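Local structure of C381 turret protein (Sulfolobus turreted icosahedral virus, 4IND) at residues L42-Y47 with T53-A58; I180-S185 with G200-S205; K231-Y236 with I346-S351; K300-S305 with C314-T319. The protein probably forms the turrets of this archaeal virus, with five copies of a chain of three linked jelly rolls assembling together. One frame throughout, in Å; residues are numbered along the deposited sequence. Where two conformers were deposited one is given.

Interaction 1 of 4, residues L42-Y47 with T53-A58; sequences LKQISY and TKIVSA
Ile45 and Val56 lock together through two backbone hydrogen bonds: Ile45 N reaches Val56 O at 2.7 Å, almost straight at the hydrogen (177°), and Val56 N returns to Ile45 O at 2.9 Å. Lys43 with Ala58, and Tyr47 with Lys54, repeat this reciprocal pairing. Between them Gln44–Ser57 and Ser46–Ile55 form non-hydrogen-bonded pairs, where alpha carbons approach the opposite carbonyls, as with Ser46 CA and Lys54 O at 3.2 Å. A water links Gln44 OE1 to Ser57 OG, suiting two polar groups on the more open face. The whole is an antiparallel beta hairpin, strands 41-49 and 52-60, within the first galactose-binding-like region. On the other face Tyr47 and Lys54 run side by side. The ring stands between backbone N and carbonyl carbon (chi1 60°), which lays it alongside the extended lysine and places its OH 3.1 Å from Lys54 CE. Both polar ends are held by Asp72 of a neighbouring subunit, which receives a salt bridge from Lys54 and a hydrogen bond from Tyr47. Residues Thr53 to Ile55 also pair in parallel with a strand of that subunit, continuing the sheet. Packing outward is aliphatic: the CG of Gln44 lies 3.5 Å from Ile55 CG2, a methyl that the glutamine's extended chain crosses, while Ile45 CB meets Val56 CG2 at 4.0 Å over strand 138-147.

Interaction 2 of 4, residues I180-S185 with G200-S205; sequences IKMPYS and GTISTS. With 2HP (dihydrogenphosphate ion), chain Y.
Ile180 and Ile202 meet tip to tip, each reaching out from its own strand. The CD1 of Ile202 ends against two branches of its partner, 3.8 Å from Ile180 CG2 and 4.0 Å from Ile180 CD1, and the Ile202 CG2 methyl lies 3.9 Å from Ile180 CD1. In each isoleucine CG1 stands anti to the carbonyl carbon (chi1 -64° in Ile180, -71° in Ile202), which sends the long branch ahead and holds CG2 beside it as a second point of contact. Met182 adds a looser touch, its SD 4.3 Å from Ile202 CD1, though this rests on one of two deposited conformers and is tentative. The strands belong to the two facing sheets of the second jelly roll: 176-187 lies in one, 194-203 in the other, and the isoleucines fill the space between. Val228, Val239 and Phe241 close around Ile202.

On the outer face of the first strand, Lys181 points away from this core. A bend at chi3 (-63°) brings its NZ to 3.1 Å from O4 of a dihydrogenphosphate ion, to which it donates a hydrogen bond; Arg154 of the same chain and, from a neighbouring subunit, the backbone N of Glu237 bind the ion too. That subunit's Tyr236 makes a cation-pi contact with Lys181. Inside, branched hydrocarbons exclude water without any directional bond; the charge is kept on the sheet's other face, buried at the subunit interface, where anion and neighbour can answer it.

Interaction 3 of 4, residues K231-Y236 with I346-S351; sequences KITGDY and IREINS. With 2HP (dihydrogenphosphate ion), chain B; 2HP (dihydrogenphosphate ion), chain V.
Lys231 and Glu348 face each other as opposite charges across the join between the second jelly roll and the third. Their salt bridge is long, with Lys231 NZ 3.9 Å from Glu348 OE2. The lysine is stretched out in full (chi1 180°, every later torsion also anti), and this length is what carries its ammonium across a backbone gap of 10.0 Å between the CA atoms of Lys231 and Glu348.

No hydrogen bond joins the two segments; both charged ends bond elsewhere. Lys231 NZ donates at 2.8 Å to O3 of a dihydrogenphosphate ion, which His296 also binds, while Glu348 OE2 accepts from the backbone N of Val266 of a neighbouring subunit.

Among the closer non-bonded contacts, Glu348 CG lies 3.7 Å from the same O3. Glu348 occupies the corner of its strand, with left-handed backbone angles that swing its side chain toward Lys231. At the far end of the loop, Tyr236 CD1 comes 3.8 Å from O1 of a second dihydrogenphosphate.

Such chemistry implies an electrostatic join more than a tightly bonded one: an extended lysine brings its cation near both a carboxylate and a phosphate, and its charge would probably temper the repulsion between those two anions.

Interaction 4 of 4, residues K300-S305 with C314-T319; sequences KYASVS and CQLQAT
Cys314 sets its SG against the forked end of Val304, in the interior of the third jelly roll. Here strand 311-319 lies in one four-stranded sheet and strand 295-305 in the other, so the pair packs face to face across a beta sandwich with no hydrogen bond between them. The sulfur touches both methyls almost equally, 4.0 Å from Val304 CG2 and 4.1 Å from Val304 CG1. Cys314 has SG anti to the backbone N (chi1 -172°), a setting that projects the sulfur toward the valine and not along its own strand. A compact, polarisable thiol group suits a gap of 8.7 Å between the CA atoms of Cys314 and Val304. The side chain of Gln315 points outward instead, as does that of Gln317, and Asp332, Gln353 and Thr329 bind their amides. Between these two, Leu316 returns to the inner face, but now the longer chain meets the smallest partner: its CD2 rests 3.9 Å from Ala302 CB. With 8.6 Å between the CA atoms of Leu316 and Ala302, a bulky leucine opposite an alanine spans nearly the same distance as cysteine opposite valine. Ile352 and Val330 of adjoining strands pack on Leu316 and, further along the same face, on Ala318. At the strand's last residue, the hydroxyl OG1 of Thr319 is hydrogen-bonded to the backbone O of Ser324.

Interactions 2 and 4 are buried and apolar where their two strands meet, each joining the opposed sheets of a sandwich, in the second and third jelly rolls respectively. Interaction 1 instead pairs neighbouring strands through their backbones and is partly open to solvent, and its sheet continues into another subunit. Interaction 3 is buried too, yet ionic, because it lies where two jelly rolls, a phosphate and a neighbouring subunit converge. It also connects its neighbours: Ser205 CB of interaction 2 packs 3.7 Å from Tyr236 CD1, and Asn350 and Ser351 form a classic beta bulge opposite Thr319 of interaction 4. Interactions 1 and 4 lie far apart, their centres about 69 Å distant.

Interaction 1 of 4, residues L42-Y47 with T53-A58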
loop_
_atom_site.group_PDB
_atom_site.type_symbol
_atom_site.label_atom_id
_atom_site.label_comp_id
_atom_site.label_asym_id
_atom_site.label_seq_id
_atom_site.Cartn_x
_atom_site.Cartn_y
_atom_site.Cartn_z
ATOM N N LEU A 42 24.566 -26.837 31.074
ATOM C CA LEU A 42 24.123 -27.369 29.789
ATOM C C LEU A 42 23.620 -28.778 30.042
ATOM O O LEU A 42 24.312 -29.602 30.615
ATOM C CB LEU A 42 25.263 -27.365 28.787
ATOM C CG LEU A 42 24.878 -27.462 27.315
ATOM C CD1 LEU A 42 24.124 -26.214 26.850
ATOM C CD2 LEU A 42 26.149 -27.669 26.489
ATOM N N LYS A 43 22.384 -29.054 29.655
ATOM C CA LYS A 43 21.806 -30.366 29.931
ATOM C C LYS A 43 21.107 -30.959 28.739
ATOM O O LYS A 43 20.609 -30.257 27.861
ATOM C CB LYS A 43 20.815 -30.308 31.097
ATOM C CG LYS A 43 21.452 -30.093 32.450
ATOM C CD LYS A 43 20.445 -30.285 33.573
ATOM C CE LYS A 43 21.107 -30.118 34.936
ATOM N NZ LYS A 43 20.115 -29.793 36.007
ATOM N N GLN A 44 21.042 -32.278 28.719
ATOM C CA GLN A 44 20.296 -32.914 27.659
ATOM C C GLN A 44 18.808 -32.899 28.014
ATOM O O GLN A 44 18.399 -33.413 29.061
ATOM C CB GLN A 44 20.793 -34.337 27.421
ATOM C CG GLN A 44 20.166 -34.957 26.185
ATOM C CD GLN A 44 20.959 -36.119 25.638
ATOM O OE1 GLN A 44 21.934 -35.940 24.896
ATOM N NE2 GLN A 44 20.538 -37.325 25.991
ATOM N N ILE A 45 18.012 -32.308 27.136
ATOM C CA ILE A 45 16.590 -32.072 27.357
ATOM C C ILE A 45 15.792 -32.921 26.356
ATOM O O ILE A 45 16.089 -32.933 25.165
ATOM C CB ILE A 45 16.256 -30.567 27.104
ATOM C CG1 ILE A 45 16.908 -29.681 28.171
ATOM C CG2 ILE A 45 14.755 -30.328 27.000
ATOM C CD1 ILE A 45 16.651 -30.122 29.584
ATOM N N SER A 46 14.761 -33.607 26.832
ATOM C CA SER A 46 13.932 -34.422 25.959
ATOM C C SER A 46 12.458 -34.103 26.182
ATOM O O SER A 46 12.012 -33.964 27.319
ATOM C CB SER A 46 14.147 -35.908 26.273
ATOM O OG SER A 46 15.505 -36.275 26.156
ATOM N N TYR A 47 11.687 -34.013 25.106
ATOM C CA TYR A 47 10.237 -33.882 25.266
ATOM C C TYR A 47 9.512 -34.447 24.060
ATOM O O TYR A 47 10.107 -34.635 23.007
ATOM C CB TYR A 47 9.817 -32.423 25.537
ATOM C CG TYR A 47 10.170 -31.402 24.458
ATOM C CD1 TYR A 47 9.244 -31.029 23.488
ATOM C CD2 TYR A 47 11.407 -30.781 24.438
ATOM C CE1 TYR A 47 9.553 -30.069 22.518
ATOM C CE2 TYR A 47 11.731 -29.836 23.462
ATOM C CZ TYR A 47 10.802 -29.486 22.511
ATOM O OH TYR A 47 11.134 -28.545 21.553
ATOM N N THR A 53 10.408 -38.366 20.495
ATOM C CA THR A 53 11.175 -37.650 21.507
ATOM C C THR A 53 12.240 -36.751 20.886
ATOM O O THR A 53 13.236 -37.223 20.334
ATOM C CB THR A 53 11.827 -38.614 22.486
ATOM O OG1 THR A 53 10.816 -39.420 23.096
ATOM C CG2 THR A 53 12.561 -37.857 23.558
ATOM N N LYS A 54 12.013 -35.446 20.980
ATOM C CA LYS A 54 12.999 -34.473 20.525
ATOM C C LYS A 54 14.071 -34.355 21.605
ATOM O O LYS A 54 13.756 -34.199 22.781
ATOM C CB LYS A 54 12.335 -33.115 20.294
ATOM C CG LYS A 54 13.307 -31.980 19.958
ATOM C CD LYS A 54 12.560 -30.703 19.527
ATOM C CE LYS A 54 13.455 -29.486 19.661
ATOM N NZ LYS A 54 12.956 -28.302 18.886
ATOM N N ILE A 55 15.335 -34.445 21.211
ATOM C CA ILE A 55 16.421 -34.354 22.171
ATOM C C ILE A 55 17.352 -33.201 21.775
ATOM O O ILE A 55 17.855 -33.168 20.648
ATOM C CB ILE A 55 17.215 -35.658 22.222
ATOM C CG1 ILE A 55 16.289 -36.824 22.565
ATOM C CG2 ILE A 55 18.333 -35.567 23.246
ATOM C CD1 ILE A 55 17.007 -38.179 22.610
ATOM N N VAL A 56 17.535 -32.249 22.691
ATOM C CA VAL A 56 18.512 -31.163 22.499
ATOM C C VAL A 56 19.403 -30.980 23.745
ATOM O O VAL A 56 19.051 -31.411 24.848
ATOM C CB VAL A 56 17.835 -29.831 22.156
ATOM C CG1 VAL A 56 17.070 -29.934 20.843
ATOM C CG2 VAL A 56 16.903 -29.400 23.287
ATOM N N SER A 57 20.564 -30.361 23.568
ATOM C CA SER A 57 21.364 -29.910 24.711
ATOM C C SER A 57 21.153 -28.415 24.848
ATOM O O SER A 57 21.421 -27.676 23.913
ATOM C CB SER A 57 22.842 -30.203 24.474
ATOM O OG SER A 57 23.056 -31.591 24.418
ATOM N N ALA A 58 20.654 -27.982 26.003
ATOM C CA ALA A 58 20.236 -26.594 26.190
ATOM C C ALA A 58 20.643 -26.099 27.568
ATOM O O ALA A 58 20.833 -26.905 28.480
ATOM C CB ALA A 58 18.720 -26.469 25.991
HETATM O O HOH W 1 21.774 -33.548 23.085
#

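Interaction 2 of 4, residues I180-S185 with G200-S205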
loop_
_atom_site.group_PDB
_atom_site.type_symbol
_atom_site.label_atom_id
_atom_site.label_comp_id
_atom_site.label_asym_id
_atom_site.label_seq_id
_atom_site.Cartn_x
_atom_site.Cartn_y
_atom_site.Cartn_z
ATOM N N ILE A 180 -8.952 -5.750 19.186
ATOM C CA ILE A 180 -8.270 -6.354 20.322
ATOM C C ILE A 180 -9.232 -7.383 20.898
ATOM O O ILE A 180 -10.314 -7.033 21.368
ATOM C CB ILE A 180 -7.943 -5.321 21.378
ATOM C CG1 ILE A 180 -6.951 -4.304 20.811
ATOM C CG2 ILE A 180 -7.365 -6.001 22.615
ATOM C CD1 ILE A 180 -6.732 -3.101 21.723
ATOM N N LYS A 181 -8.852 -8.651 20.803
ATOM C CA LYS A 181 -9.704 -9.743 21.221
ATOM C C LYS A 181 -9.050 -10.429 22.415
ATOM O O LYS A 181 -7.851 -10.752 22.396
ATOM C CB LYS A 181 -9.924 -10.740 20.070
ATOM C CG LYS A 181 -10.934 -11.842 20.389
ATOM C CD LYS A 181 -10.966 -12.921 19.303
ATOM C CE LYS A 181 -11.415 -12.352 17.952
ATOM N NZ LYS A 181 -11.545 -13.448 16.930
ATOM N N MET A 182 -9.830 -10.644 23.466
ATOM C CA MET A 182 -9.307 -11.329 24.632
ATOM C C MET A 182 -10.241 -12.435 25.110
ATOM O O MET A 182 -11.187 -12.184 25.855
ATOM C CB MET A 182 -9.004 -10.311 25.738
ATOM C CG MET A 182 -8.062 -9.215 25.270
ATOM S SD MET A 182 -8.079 -7.730 26.281
ATOM C CE MET A 182 -7.801 -8.438 27.904
ATOM N N PRO A 183 -9.983 -13.671 24.656
ATOM C CA PRO A 183 -10.709 -14.835 25.158
ATOM C C PRO A 183 -10.315 -14.958 26.612
ATOM O O PRO A 183 -9.134 -14.738 26.913
ATOM C CB PRO A 183 -10.099 -16.003 24.371
ATOM C CG PRO A 183 -9.337 -15.384 23.226
ATOM C CD PRO A 183 -8.909 -14.031 23.705
ATOM N N TYR A 184 -11.256 -15.264 27.495
ATOM C CA TYR A 184 -10.941 -15.388 28.911
ATOM C C TYR A 184 -11.729 -16.517 29.542
ATOM O O TYR A 184 -12.734 -16.946 28.999
ATOM C CB TYR A 184 -11.260 -14.084 29.647
ATOM C CG TYR A 184 -12.719 -13.708 29.595
ATOM C CD1 TYR A 184 -13.640 -14.297 30.469
ATOM C CD2 TYR A 184 -13.199 -12.785 28.662
ATOM C CE1 TYR A 184 -14.982 -13.969 30.426
ATOM C CE2 TYR A 184 -14.560 -12.457 28.624
ATOM C CZ TYR A 184 -15.431 -13.058 29.508
ATOM O OH TYR A 184 -16.766 -12.747 29.472
ATOM N N SER A 185 -11.221 -17.004 30.677
ATOM C CA SER A 185 -11.970 -17.888 31.569
ATOM C C SER A 185 -11.809 -17.334 32.972
ATOM O O SER A 185 -10.756 -16.772 33.307
ATOM C CB SER A 185 -11.431 -19.318 31.537
ATOM O OG SER A 185 -11.572 -19.909 30.260
ATOM N N GLY A 200 -11.434 -4.803 33.212
ATOM C CA GLY A 200 -10.293 -3.940 32.917
ATOM C C GLY A 200 -10.666 -2.852 31.936
ATOM O O GLY A 200 -11.846 -2.659 31.654
ATOM N N THR A 201 -9.661 -2.156 31.412
ATOM C CA THR A 201 -9.880 -1.087 30.448
ATOM C C THR A 201 -8.790 -1.125 29.404
ATOM O O THR A 201 -7.657 -1.544 29.678
ATOM C CB THR A 201 -9.829 0.302 31.100
ATOM O OG1 THR A 201 -8.535 0.496 31.683
ATOM C CG2 THR A 201 -10.888 0.438 32.169
ATOM N N ILE A 202 -9.144 -0.687 28.206
ATOM C CA ILE A 202 -8.163 -0.429 27.175
ATOM C C ILE A 202 -8.182 1.069 26.909
ATOM O O ILE A 202 -9.241 1.660 26.748
ATOM C CB ILE A 202 -8.481 -1.218 25.909
ATOM C CG1 ILE A 202 -8.219 -2.700 26.171
ATOM C CG2 ILE A 202 -7.609 -0.739 24.740
ATOM C CD1 ILE A 202 -8.809 -3.607 25.138
ATOM N N SER A 203 -7.012 1.700 26.892
ATOM C CA SER A 203 -6.996 3.136 26.680
ATOM C C SER A 203 -5.790 3.621 25.895
ATOM O O SER A 203 -4.761 2.945 25.831
ATOM C CB SER A 203 -7.092 3.868 28.018
ATOM O OG SER A 203 -6.056 3.470 28.879
ATOM N N THR A 204 -5.964 4.779 25.263
ATOM C CA THR A 204 -4.866 5.601 24.758
ATOM C C THR A 204 -4.926 6.820 25.661
ATOM O O THR A 204 -5.724 6.848 26.594
ATOM C CB THR A 204 -5.083 6.028 23.297
ATOM O OG1 THR A 204 -6.301 6.783 23.202
ATOM C CG2 THR A 204 -5.176 4.814 22.396
ATOM N N SER A 205 -4.103 7.826 25.414
ATOM C CA SER A 205 -4.120 9.011 26.277
ATOM C C SER A 205 -5.533 9.568 26.500
ATOM O O SER A 205 -6.337 9.664 25.564
ATOM C CB SER A 205 -3.199 10.104 25.724
ATOM O OG SER A 205 -1.843 9.699 25.790
HETATM P P 2HP Y . -9.438 -16.043 15.078
HETATM O O1 2HP Y . -10.963 -15.989 14.762
HETATM O O2 2HP Y . -8.640 -15.357 14.014
HETATM O O3 2HP Y . -8.926 -17.440 15.004
HETATM O O4 2HP Y . -9.188 -15.402 16.472
#

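Interaction 3 of 4, residues K231-Y236 with I346-S351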
loop_
_atom_site.group_PDB
_atom_site.type_symbol
_atom_site.label_atom_id
_atom_site.label_comp_id
_atom_site.label_asym_id
_atom_site.label_seq_id
_atom_site.Cartn_x
_atom_site.Cartn_y
_atom_site.Cartn_z
ATOM N N LYS A 231 -9.621 2.900 16.727
ATOM C CA LYS A 231 -9.150 3.605 15.547
ATOM C C LYS A 231 -7.928 4.447 15.901
ATOM O O LYS A 231 -8.029 5.464 16.590
ATOM C CB LYS A 231 -10.236 4.476 14.932
ATOM C CG LYS A 231 -9.711 5.212 13.685
ATOM C CD LYS A 231 -10.761 6.074 12.995
ATOM C CE LYS A 231 -10.144 6.651 11.727
ATOM N NZ LYS A 231 -11.071 7.519 10.976
ATOM N N ILE A 232 -6.760 4.004 15.462
ATOM C CA ILE A 232 -5.542 4.759 15.725
ATOM C C ILE A 232 -5.320 5.718 14.562
ATOM O O ILE A 232 -4.895 5.308 13.491
ATOM C CB ILE A 232 -4.332 3.830 15.872
ATOM C CG1 ILE A 232 -4.600 2.784 16.970
ATOM C CG2 ILE A 232 -3.049 4.645 16.167
ATOM C CD1 ILE A 232 -4.724 3.403 18.383
ATOM N N THR A 233 -5.653 6.982 14.766
ATOM C CA THR A 233 -5.386 8.011 13.759
ATOM C C THR A 233 -3.884 8.043 13.491
ATOM O O THR A 233 -3.441 8.187 12.351
ATOM C CB THR A 233 -5.827 9.373 14.262
ATOM O OG1 THR A 233 -7.247 9.369 14.422
ATOM C CG2 THR A 233 -5.423 10.483 13.287
ATOM N N GLY A 234 -3.106 7.893 14.552
ATOM C CA GLY A 234 -1.660 7.953 14.432
ATOM C C GLY A 234 -0.985 8.961 15.337
ATOM O O GLY A 234 0.242 8.901 15.534
ATOM N N ASP A 235 -1.757 9.898 15.895
ATOM C CA ASP A 235 -1.155 10.893 16.770
ATOM C C ASP A 235 -1.081 10.418 18.220
ATOM O O ASP A 235 -0.385 11.011 19.033
ATOM C CB ASP A 235 -1.794 12.300 16.640
ATOM C CG ASP A 235 -3.330 12.283 16.720
ATOM O OD1 ASP A 235 -3.952 11.199 16.657
ATOM O OD2 ASP A 235 -3.925 13.377 16.831
ATOM N N TYR A 236 -1.784 9.333 18.524
ATOM C CA TYR A 236 -1.690 8.681 19.828
ATOM C C TYR A 236 -1.548 7.197 19.597
ATOM O O TYR A 236 -2.499 6.529 19.241
ATOM C CB TYR A 236 -2.930 8.998 20.677
ATOM C CG TYR A 236 -2.984 10.453 21.065
ATOM C CD1 TYR A 236 -2.383 10.901 22.231
ATOM C CD2 TYR A 236 -3.583 11.387 20.236
ATOM C CE1 TYR A 236 -2.399 12.229 22.571
ATOM C CE2 TYR A 236 -3.609 12.736 20.574
ATOM C CZ TYR A 236 -3.013 13.147 21.741
ATOM O OH TYR A 236 -3.025 14.482 22.085
ATOM N N ILE A 346 -21.474 13.446 8.145
ATOM C CA ILE A 346 -20.731 13.810 9.345
ATOM C C ILE A 346 -19.922 12.618 9.816
ATOM O O ILE A 346 -20.494 11.606 10.254
ATOM C CB ILE A 346 -21.665 14.264 10.488
ATOM C CG1 ILE A 346 -22.680 15.279 9.986
ATOM C CG2 ILE A 346 -20.851 14.841 11.655
ATOM C CD1 ILE A 346 -22.069 16.569 9.426
ATOM N N ARG A 347 -18.596 12.736 9.748
ATOM C CA ARG A 347 -17.731 11.633 10.130
ATOM C C ARG A 347 -17.007 11.899 11.436
ATOM O O ARG A 347 -16.988 13.031 11.933
ATOM C CB ARG A 347 -16.699 11.352 9.038
ATOM C CG ARG A 347 -17.123 11.815 7.663
ATOM C CD ARG A 347 -16.494 10.969 6.571
ATOM N NE ARG A 347 -15.053 10.809 6.724
ATOM C CZ ARG A 347 -14.147 11.655 6.244
ATOM N NH1 ARG A 347 -14.530 12.744 5.585
ATOM N NH2 ARG A 347 -12.856 11.414 6.433
ATOM N N GLU A 348 -16.421 10.838 11.981
ATOM C CA GLU A 348 -15.554 10.918 13.157
ATOM C C GLU A 348 -16.208 11.623 14.341
ATOM O O GLU A 348 -15.644 12.525 14.925
ATOM C CB GLU A 348 -14.216 11.566 12.807
ATOM C CG GLU A 348 -13.307 10.636 12.029
ATOM C CD GLU A 348 -11.851 10.965 12.201
ATOM O OE1 GLU A 348 -11.329 10.744 13.322
ATOM O OE2 GLU A 348 -11.241 11.450 11.216
ATOM N N ILE A 349 -17.415 11.190 14.686
ATOM C CA ILE A 349 -18.078 11.652 15.898
ATOM C C ILE A 349 -18.509 10.412 16.669
ATOM O O ILE A 349 -18.542 9.315 16.108
ATOM C CB ILE A 349 -19.317 12.474 15.546
ATOM C CG1 ILE A 349 -20.173 11.681 14.561
ATOM C CG2 ILE A 349 -18.905 13.801 14.924
ATOM C CD1 ILE A 349 -21.607 12.107 14.493
ATOM N N ASN A 350 -18.861 10.570 17.939
ATOM C CA ASN A 350 -19.330 9.416 18.709
ATOM C C ASN A 350 -20.470 9.790 19.637
ATOM O O ASN A 350 -20.913 8.985 20.458
ATOM C CB ASN A 350 -18.181 8.744 19.482
ATOM C CG ASN A 350 -17.415 9.704 20.364
ATOM O OD1 ASN A 350 -17.917 10.764 20.723
ATOM N ND2 ASN A 350 -16.172 9.337 20.710
ATOM N N SER A 351 -20.938 11.026 19.519
ATOM C CA SER A 351 -22.089 11.469 20.304
ATOM C C SER A 351 -22.898 12.515 19.549
ATOM O O SER A 351 -22.331 13.440 18.960
ATOM C CB SER A 351 -21.642 12.001 21.659
ATOM O OG SER A 351 -22.762 12.303 22.461
HETATM P P 2HP B . -14.065 6.041 9.665
HETATM O O1 2HP B . -15.547 5.859 9.797
HETATM O O2 2HP B . -13.517 5.040 10.641
HETATM O O3 2HP B . -13.685 7.514 10.044
HETATM O O4 2HP B . -13.564 5.656 8.242
HETATM P P 2HP V . 1.698 8.558 22.235
HETATM O O1 2HP V . 0.284 8.323 22.843
HETATM O O2 2HP V . 1.860 7.830 20.937
HETATM O O3 2HP V . 2.706 7.860 23.079
HETATM O O4 2HP V . 2.090 10.054 22.107
#

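Interaction 4 of 4, residues K300-S305 with C314-T319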
loop_
_atom_site.group_PDB
_atom_site.type_symbol
_atom_site.label_atom_id
_atom_site.label_comp_id
_atom_site.label_asym_id
_atom_site.label_seq_id
_atom_site.Cartn_x
_atom_site.Cartn_y
_atom_site.Cartn_z
ATOM N N LYS A 300 -25.574 10.257 7.939
ATOM C CA LYS A 300 -25.774 10.325 6.495
ATOM C C LYS A 300 -26.926 11.250 6.111
ATOM O O LYS A 300 -26.908 11.884 5.063
ATOM C CB LYS A 300 -26.026 8.922 5.928
ATOM C CG LYS A 300 -24.976 7.902 6.297
ATOM C CD LYS A 300 -23.604 8.330 5.821
ATOM C CE LYS A 300 -23.485 8.255 4.306
ATOM N NZ LYS A 300 -22.072 8.442 3.850
ATOM N N TYR A 301 -27.929 11.319 6.967
ATOM C CA TYR A 301 -29.162 12.043 6.647
ATOM C C TYR A 301 -29.948 12.357 7.907
ATOM O O TYR A 301 -30.017 11.538 8.826
ATOM C CB TYR A 301 -30.025 11.196 5.727
ATOM C CG TYR A 301 -31.368 11.827 5.372
ATOM C CD1 TYR A 301 -31.455 12.805 4.390
ATOM C CD2 TYR A 301 -32.541 11.415 5.996
ATOM C CE1 TYR A 301 -32.692 13.381 4.052
ATOM C CE2 TYR A 301 -33.776 11.976 5.678
ATOM C CZ TYR A 301 -33.842 12.964 4.706
ATOM O OH TYR A 301 -35.065 13.523 4.371
ATOM N N ALA A 302 -30.536 13.546 7.953
ATOM C CA ALA A 302 -31.398 13.924 9.066
ATOM C C ALA A 302 -32.550 14.796 8.598
ATOM O O ALA A 302 -32.412 15.590 7.663
ATOM C CB ALA A 302 -30.609 14.627 10.165
ATOM N N SER A 303 -33.690 14.644 9.256
ATOM C CA SER A 303 -34.873 15.410 8.902
ATOM C C SER A 303 -35.706 15.637 10.153
ATOM O O SER A 303 -35.709 14.809 11.067
ATOM C CB SER A 303 -35.692 14.648 7.868
ATOM O OG SER A 303 -36.743 15.443 7.381
ATOM N N VAL A 304 -36.390 16.767 10.209
ATOM C CA VAL A 304 -37.278 17.050 11.339
ATOM C C VAL A 304 -38.656 17.390 10.804
ATOM O O VAL A 304 -38.788 18.217 9.900
ATOM C CB VAL A 304 -36.753 18.201 12.215
ATOM C CG1 VAL A 304 -37.760 18.544 13.307
ATOM C CG2 VAL A 304 -35.403 17.820 12.833
ATOM N N SER A 305 -39.681 16.733 11.344
ATOM C CA SER A 305 -41.049 17.052 10.994
ATOM C C SER A 305 -41.710 17.699 12.187
ATOM O O SER A 305 -41.318 17.460 13.336
ATOM C CB SER A 305 -41.819 15.801 10.585
ATOM O OG SER A 305 -41.819 14.851 11.630
ATOM N N CYS A 314 -33.714 24.562 16.693
ATOM C CA CYS A 314 -33.708 23.146 16.399
ATOM C C CYS A 314 -32.394 22.840 15.707
ATOM O O CYS A 314 -32.293 22.947 14.483
ATOM C CB CYS A 314 -34.911 22.779 15.520
ATOM S SG CYS A 314 -35.122 20.996 15.289
ATOM N N GLN A 315 -31.381 22.506 16.508
ATOM C CA GLN A 315 -30.044 22.227 15.999
ATOM C C GLN A 315 -29.604 20.816 16.353
ATOM O O GLN A 315 -29.673 20.403 17.516
ATOM C CB GLN A 315 -29.041 23.230 16.567
ATOM C CG GLN A 315 -29.318 24.661 16.156
ATOM C CD GLN A 315 -28.433 25.650 16.869
ATOM O OE1 GLN A 315 -28.056 25.446 18.020
ATOM N NE2 GLN A 315 -28.093 26.734 16.186
ATOM N N LEU A 316 -29.151 20.081 15.341
ATOM C CA LEU A 316 -28.494 18.804 15.565
ATOM C C LEU A 316 -27.019 19.092 15.839
ATOM O O LEU A 316 -26.376 19.855 15.095
ATOM C CB LEU A 316 -28.642 17.916 14.331
ATOM C CG LEU A 316 -28.227 16.460 14.502
ATOM C CD1 LEU A 316 -29.081 15.803 15.577
ATOM C CD2 LEU A 316 -28.327 15.718 13.183
ATOM N N GLN A 317 -26.486 18.501 16.910
ATOM C CA GLN A 317 -25.093 18.713 17.282
ATOM C C GLN A 317 -24.376 17.390 17.483
ATOM O O GLN A 317 -24.993 16.388 17.860
ATOM C CB GLN A 317 -25.009 19.545 18.565
ATOM C CG GLN A 317 -25.863 20.786 18.548
ATOM C CD GLN A 317 -25.596 21.676 19.731
ATOM O OE1 GLN A 317 -25.450 21.211 20.861
ATOM N NE2 GLN A 317 -25.516 22.970 19.478
ATOM N N ALA A 318 -23.067 17.391 17.244
ATOM C CA ALA A 318 -22.293 16.169 17.331
ATOM C C ALA A 318 -20.904 16.507 17.804
ATOM O O ALA A 318 -20.487 17.660 17.725
ATOM C CB ALA A 318 -22.226 15.493 15.983
ATOM N N THR A 319 -20.200 15.505 18.320
ATOM C CA THR A 319 -18.791 15.683 18.642
ATOM C C THR A 319 -18.081 14.358 18.801
ATOM O O THR A 319 -18.715 13.304 18.947
ATOM C CB THR A 319 -18.590 16.499 19.935
ATOM O OG1 THR A 319 -17.205 16.850 20.064
ATOM C CG2 THR A 319 -19.014 15.684 21.151
#